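Local atomic coordinates of xylulose kinase (Escherichia coli, PDB entry 2ITM), a protein that catalyses the ATP-dependent phosphorylation of D-xylulose to D-xylulose 5-phosphate and, less efficiently, that of 1-deoxy-D-xylulose. Residues R157-A171 against P200-L213. Residues are numbered along the deposited sequence; the frame is centred on the assembly and turned at random.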
# COMPACT_ATOMS: atom_id res chain seq x y z
N ARG A 157 -20.24 -31.35 -27.92
CA ARG A 157 -20.17 -32.26 -29.04
C ARG A 157 -21.21 -33.37 -28.98
O ARG A 157 -21.91 -33.60 -29.93
CB ARG A 157 -18.76 -32.83 -29.19
CG ARG A 157 -18.61 -33.83 -30.31
CD ARG A 157 -17.43 -34.77 -30.17
NE ARG A 157 -16.30 -34.11 -29.54
CZ ARG A 157 -15.58 -33.18 -30.13
NH1 ARG A 157 -15.85 -32.82 -31.36
NH2 ARG A 157 -14.59 -32.63 -29.47
N LEU A 158 -21.28 -34.06 -27.85
CA LEU A 158 -22.25 -35.13 -27.64
C LEU A 158 -23.69 -34.68 -27.88
O LEU A 158 -24.44 -35.33 -28.57
CB LEU A 158 -22.10 -35.73 -26.25
CG LEU A 158 -23.17 -36.71 -25.81
CD1 LEU A 158 -22.93 -38.05 -26.44
CD2 LEU A 158 -23.24 -36.83 -24.31
N ARG A 159 -24.04 -33.52 -27.35
CA ARG A 159 -25.33 -32.91 -27.62
C ARG A 159 -25.57 -32.56 -29.10
O ARG A 159 -26.69 -32.62 -29.57
CB ARG A 159 -25.55 -31.69 -26.73
CG ARG A 159 -25.99 -32.03 -25.32
CD ARG A 159 -27.35 -32.68 -25.22
NE ARG A 159 -28.23 -32.02 -24.25
CZ ARG A 159 -29.10 -31.08 -24.56
NH1 ARG A 159 -29.23 -30.68 -25.81
NH2 ARG A 159 -29.83 -30.53 -23.62
N MET A 160 -24.50 -32.23 -29.81
CA MET A 160 -24.57 -31.89 -31.21
C MET A 160 -24.49 -33.08 -32.16
O MET A 160 -25.04 -33.04 -33.25
CB MET A 160 -23.50 -30.88 -31.57
CG MET A 160 -23.74 -29.47 -31.10
SD MET A 160 -22.55 -28.32 -31.79
CE MET A 160 -21.06 -28.99 -31.17
N THR A 161 -23.80 -34.14 -31.75
CA THR A 161 -23.47 -35.25 -32.63
C THR A 161 -23.88 -36.62 -32.15
O THR A 161 -23.94 -37.55 -32.93
CB THR A 161 -21.97 -35.29 -32.94
OG1 THR A 161 -21.23 -35.59 -31.76
CG2 THR A 161 -21.49 -33.95 -33.38
N GLY A 162 -24.14 -36.74 -30.86
CA GLY A 162 -24.32 -38.03 -30.22
C GLY A 162 -23.08 -38.88 -30.06
O GLY A 162 -23.18 -40.04 -29.71
N GLU A 163 -21.90 -38.30 -30.29
CA GLU A 163 -20.66 -39.03 -30.13
C GLU A 163 -19.93 -38.62 -28.86
O GLU A 163 -20.11 -37.52 -28.38
CB GLU A 163 -19.73 -38.82 -31.33
CG GLU A 163 -20.39 -38.81 -32.70
CD GLU A 163 -20.83 -40.19 -33.11
OE1 GLU A 163 -20.46 -41.15 -32.43
OE2 GLU A 163 -21.55 -40.32 -34.09
N PHE A 164 -19.13 -39.54 -28.32
CA PHE A 164 -18.23 -39.26 -27.21
C PHE A 164 -16.81 -39.11 -27.71
O PHE A 164 -16.15 -40.09 -28.01
CB PHE A 164 -18.26 -40.39 -26.17
CG PHE A 164 -19.62 -40.67 -25.58
CD1 PHE A 164 -20.50 -41.53 -26.20
CD2 PHE A 164 -20.01 -40.08 -24.39
CE1 PHE A 164 -21.73 -41.77 -25.66
CE2 PHE A 164 -21.24 -40.34 -23.85
CZ PHE A 164 -22.10 -41.18 -24.48
N ALA A 165 -16.32 -37.88 -27.79
CA ALA A 165 -15.00 -37.63 -28.33
C ALA A 165 -14.33 -36.38 -27.77
O ALA A 165 -14.99 -35.41 -27.45
CB ALA A 165 -15.04 -37.59 -29.82
N SER A 166 -13.01 -36.42 -27.68
CA SER A 166 -12.21 -35.24 -27.40
C SER A 166 -10.97 -35.12 -28.28
O SER A 166 -10.69 -35.99 -29.07
CB SER A 166 -11.82 -35.20 -25.92
OG SER A 166 -11.37 -33.93 -25.54
N ASP A 167 -10.25 -34.04 -28.08
CA ASP A 167 -8.97 -33.82 -28.73
C ASP A 167 -7.81 -33.87 -27.74
O ASP A 167 -8.00 -33.77 -26.56
CB ASP A 167 -8.98 -32.51 -29.49
CG ASP A 167 -8.74 -31.33 -28.60
OD1 ASP A 167 -7.63 -30.81 -28.60
OD2 ASP A 167 -9.61 -30.84 -27.88
N MET A 168 -6.61 -34.01 -28.27
CA MET A 168 -5.41 -34.17 -27.46
C MET A 168 -5.08 -32.96 -26.54
O MET A 168 -4.53 -33.11 -25.47
CB MET A 168 -4.21 -34.51 -28.34
CG MET A 168 -4.38 -35.79 -29.14
SD MET A 168 -4.52 -37.27 -28.14
CE MET A 168 -4.64 -38.48 -29.41
N SER A 169 -5.41 -31.76 -26.98
CA SER A 169 -5.14 -30.57 -26.21
C SER A 169 -6.04 -30.41 -24.99
O SER A 169 -5.57 -30.03 -23.96
CB SER A 169 -5.16 -29.31 -27.10
OG SER A 169 -6.47 -28.87 -27.37
N ASP A 170 -7.31 -30.71 -25.16
CA ASP A 170 -8.24 -30.68 -24.05
C ASP A 170 -8.00 -31.88 -23.12
O ASP A 170 -7.96 -31.74 -21.91
CB ASP A 170 -9.68 -30.67 -24.57
CG ASP A 170 -10.53 -29.55 -23.94
OD1 ASP A 170 -11.74 -29.51 -24.26
OD2 ASP A 170 -10.11 -28.70 -23.15
N ALA A 171 -7.83 -33.05 -23.73
CA ALA A 171 -7.57 -34.28 -23.00
C ALA A 171 -6.32 -34.21 -22.13
O ALA A 171 -6.30 -34.76 -21.05
CB ALA A 171 -7.50 -35.46 -23.95
N PRO A 200 -13.98 -40.44 -23.27
CA PRO A 200 -14.23 -40.30 -24.70
C PRO A 200 -13.09 -40.87 -25.54
O PRO A 200 -11.99 -41.03 -25.07
CB PRO A 200 -14.30 -38.78 -24.88
CG PRO A 200 -13.43 -38.26 -23.86
CD PRO A 200 -13.59 -39.16 -22.68
N ALA A 201 -13.40 -41.17 -26.79
CA ALA A 201 -12.39 -41.40 -27.82
C ALA A 201 -11.53 -40.17 -28.11
O ALA A 201 -12.01 -39.06 -28.09
CB ALA A 201 -13.04 -41.91 -29.07
N LEU A 202 -10.25 -40.39 -28.34
CA LEU A 202 -9.30 -39.31 -28.56
C LEU A 202 -9.03 -39.10 -30.04
O LEU A 202 -8.86 -40.05 -30.77
CB LEU A 202 -8.01 -39.58 -27.82
CG LEU A 202 -8.06 -39.62 -26.30
CD1 LEU A 202 -6.85 -40.31 -25.73
CD2 LEU A 202 -8.22 -38.24 -25.72
N TYR A 203 -8.99 -37.85 -30.42
CA TYR A 203 -8.62 -37.48 -31.77
C TYR A 203 -7.59 -36.36 -31.74
O TYR A 203 -7.36 -35.75 -30.71
CB TYR A 203 -9.84 -37.03 -32.56
CG TYR A 203 -10.88 -38.09 -32.82
CD1 TYR A 203 -11.63 -38.62 -31.80
CD2 TYR A 203 -11.10 -38.55 -34.10
CE1 TYR A 203 -12.59 -39.58 -32.05
CE2 TYR A 203 -12.05 -39.51 -34.36
CZ TYR A 203 -12.79 -40.03 -33.33
OH TYR A 203 -13.73 -40.98 -33.60
N GLU A 204 -6.97 -36.09 -32.88
CA GLU A 204 -6.29 -34.82 -33.09
C GLU A 204 -7.28 -33.72 -33.45
O GLU A 204 -8.34 -33.99 -33.96
CB GLU A 204 -5.21 -34.95 -34.15
CG GLU A 204 -4.21 -36.05 -33.89
CD GLU A 204 -3.24 -35.73 -32.77
OE1 GLU A 204 -3.14 -34.57 -32.38
OE2 GLU A 204 -2.58 -36.65 -32.29
N GLY A 205 -6.93 -32.48 -33.14
CA GLY A 205 -7.84 -31.36 -33.28
C GLY A 205 -8.50 -31.25 -34.63
O GLY A 205 -9.65 -30.85 -34.72
N SER A 206 -7.77 -31.63 -35.67
CA SER A 206 -8.15 -31.36 -37.05
C SER A 206 -8.90 -32.53 -37.69
O SER A 206 -9.25 -32.47 -38.85
CB SER A 206 -6.91 -31.02 -37.87
OG SER A 206 -5.84 -31.88 -37.56
N GLU A 207 -9.13 -33.57 -36.91
CA GLU A 207 -9.83 -34.76 -37.35
C GLU A 207 -11.34 -34.70 -37.08
O GLU A 207 -11.78 -34.07 -36.13
CB GLU A 207 -9.22 -36.00 -36.69
CG GLU A 207 -7.80 -36.30 -37.12
CD GLU A 207 -7.16 -37.43 -36.34
OE1 GLU A 207 -6.05 -37.85 -36.72
OE2 GLU A 207 -7.74 -37.89 -35.35
N ILE A 208 -12.11 -35.37 -37.92
CA ILE A 208 -13.56 -35.43 -37.79
C ILE A 208 -14.03 -36.50 -36.79
O ILE A 208 -13.58 -37.63 -36.82
CB ILE A 208 -14.20 -35.63 -39.17
CG1 ILE A 208 -13.80 -34.50 -40.11
CG2 ILE A 208 -15.69 -35.74 -39.08
CD1 ILE A 208 -14.57 -34.47 -41.36
N THR A 209 -14.91 -36.11 -35.89
CA THR A 209 -15.39 -37.00 -34.85
C THR A 209 -16.80 -37.50 -35.13
O THR A 209 -17.30 -38.38 -34.46
CB THR A 209 -15.35 -36.31 -33.50
OG1 THR A 209 -16.18 -35.15 -33.54
CG2 THR A 209 -13.99 -35.78 -33.21
N GLY A 210 -17.43 -36.92 -36.14
CA GLY A 210 -18.82 -37.19 -36.43
C GLY A 210 -19.44 -36.06 -37.21
O GLY A 210 -18.76 -35.31 -37.89
N ALA A 211 -20.76 -35.96 -37.10
CA ALA A 211 -21.52 -34.95 -37.79
C ALA A 211 -22.68 -34.48 -36.92
O ALA A 211 -23.07 -35.17 -36.00
CB ALA A 211 -22.03 -35.47 -39.09
N LEU A 212 -23.20 -33.30 -37.22
CA LEU A 212 -24.42 -32.85 -36.59
C LEU A 212 -25.53 -33.86 -36.78
O LEU A 212 -25.75 -34.36 -37.86
CB LEU A 212 -24.87 -31.50 -37.12
CG LEU A 212 -23.92 -30.32 -37.12
CD1 LEU A 212 -24.64 -29.09 -37.63
CD2 LEU A 212 -23.33 -30.07 -35.76
N LEU A 213 -26.23 -34.13 -35.69
CA LEU A 213 -27.52 -34.78 -35.75
C LEU A 213 -28.51 -34.01 -36.60
O LEU A 213 -28.60 -32.80 -36.52
CB LEU A 213 -28.07 -34.99 -34.34
CG LEU A 213 -27.16 -35.74 -33.38
CD1 LEU A 213 -27.45 -35.36 -31.98
CD2 LEU A 213 -27.26 -37.21 -33.61
O HOH W 1 -18.91 -35.86 -33.14
O HOH W 2 -22.38 -38.20 -35.56
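Thr209 is the central bump of this contact, and the hollow it fills is walled by Arg157 and Ala165 across the contact and by Tyr203 of its own segment. Its CB lies 3.9 Å from Ala165 CB, while its CG2 sits over the centre of the Tyr203 ring and also lies over one face of the Arg157 guanidinium. Ala165 CB meets the same ring obliquely at CE1, so a small residue on one strand makes way for a branched one and an aromatic. Thr209 OG1 takes a weak hydrogen bond from Arg157 NH1 (3.2 Å), shares a water with Thr161 OG1 and also bonds to Val227 O. Arg157 reaches this place because its chain, extended at first, bends at chi3 (-35°); NE is then held by Ala165 O at 2.8 Å, above the carbonyl plane, and NH2 by a salt bridge to Asp154. A leucine in place of Arg157 has no guanidinium, and is likely to leave Ala165 O without that donor, the Asp154 charge without this mate and a gap beside Thr209 CG2.

Beside this cluster, strands 165-167 and 201-203 run parallel, joined by Ser166 N to Ala201 O (2.9 Å) and Tyr203 N to Ser166 O. On the sheet face of Ser166 and Leu202, Leu202 is met from two directions: Ala171 CB presses on its CD2 at a tight 3.4 Å, and the bent Met168, crossing it at about a right angle, brings CE against its CB. At the other end, Leu213 spreads its methyls over the last turn of the helix, CD2 by Thr161 O, while its N binds Met160 O nearly straight (168°). Gly210 passes close by Glu163 CG, where a side chain would clash.

Both segments lie in the N-terminal FGGY domain, of the actin-like ATPase clan, and illustrate how a short parallel strand pair is tied to the main sheet: strand 208-211 edges it beside strand 226-232, whose Val228 and Ala229 carbonyls also hold Arg157, and strand 183-184 packs against Leu202 and Ala171.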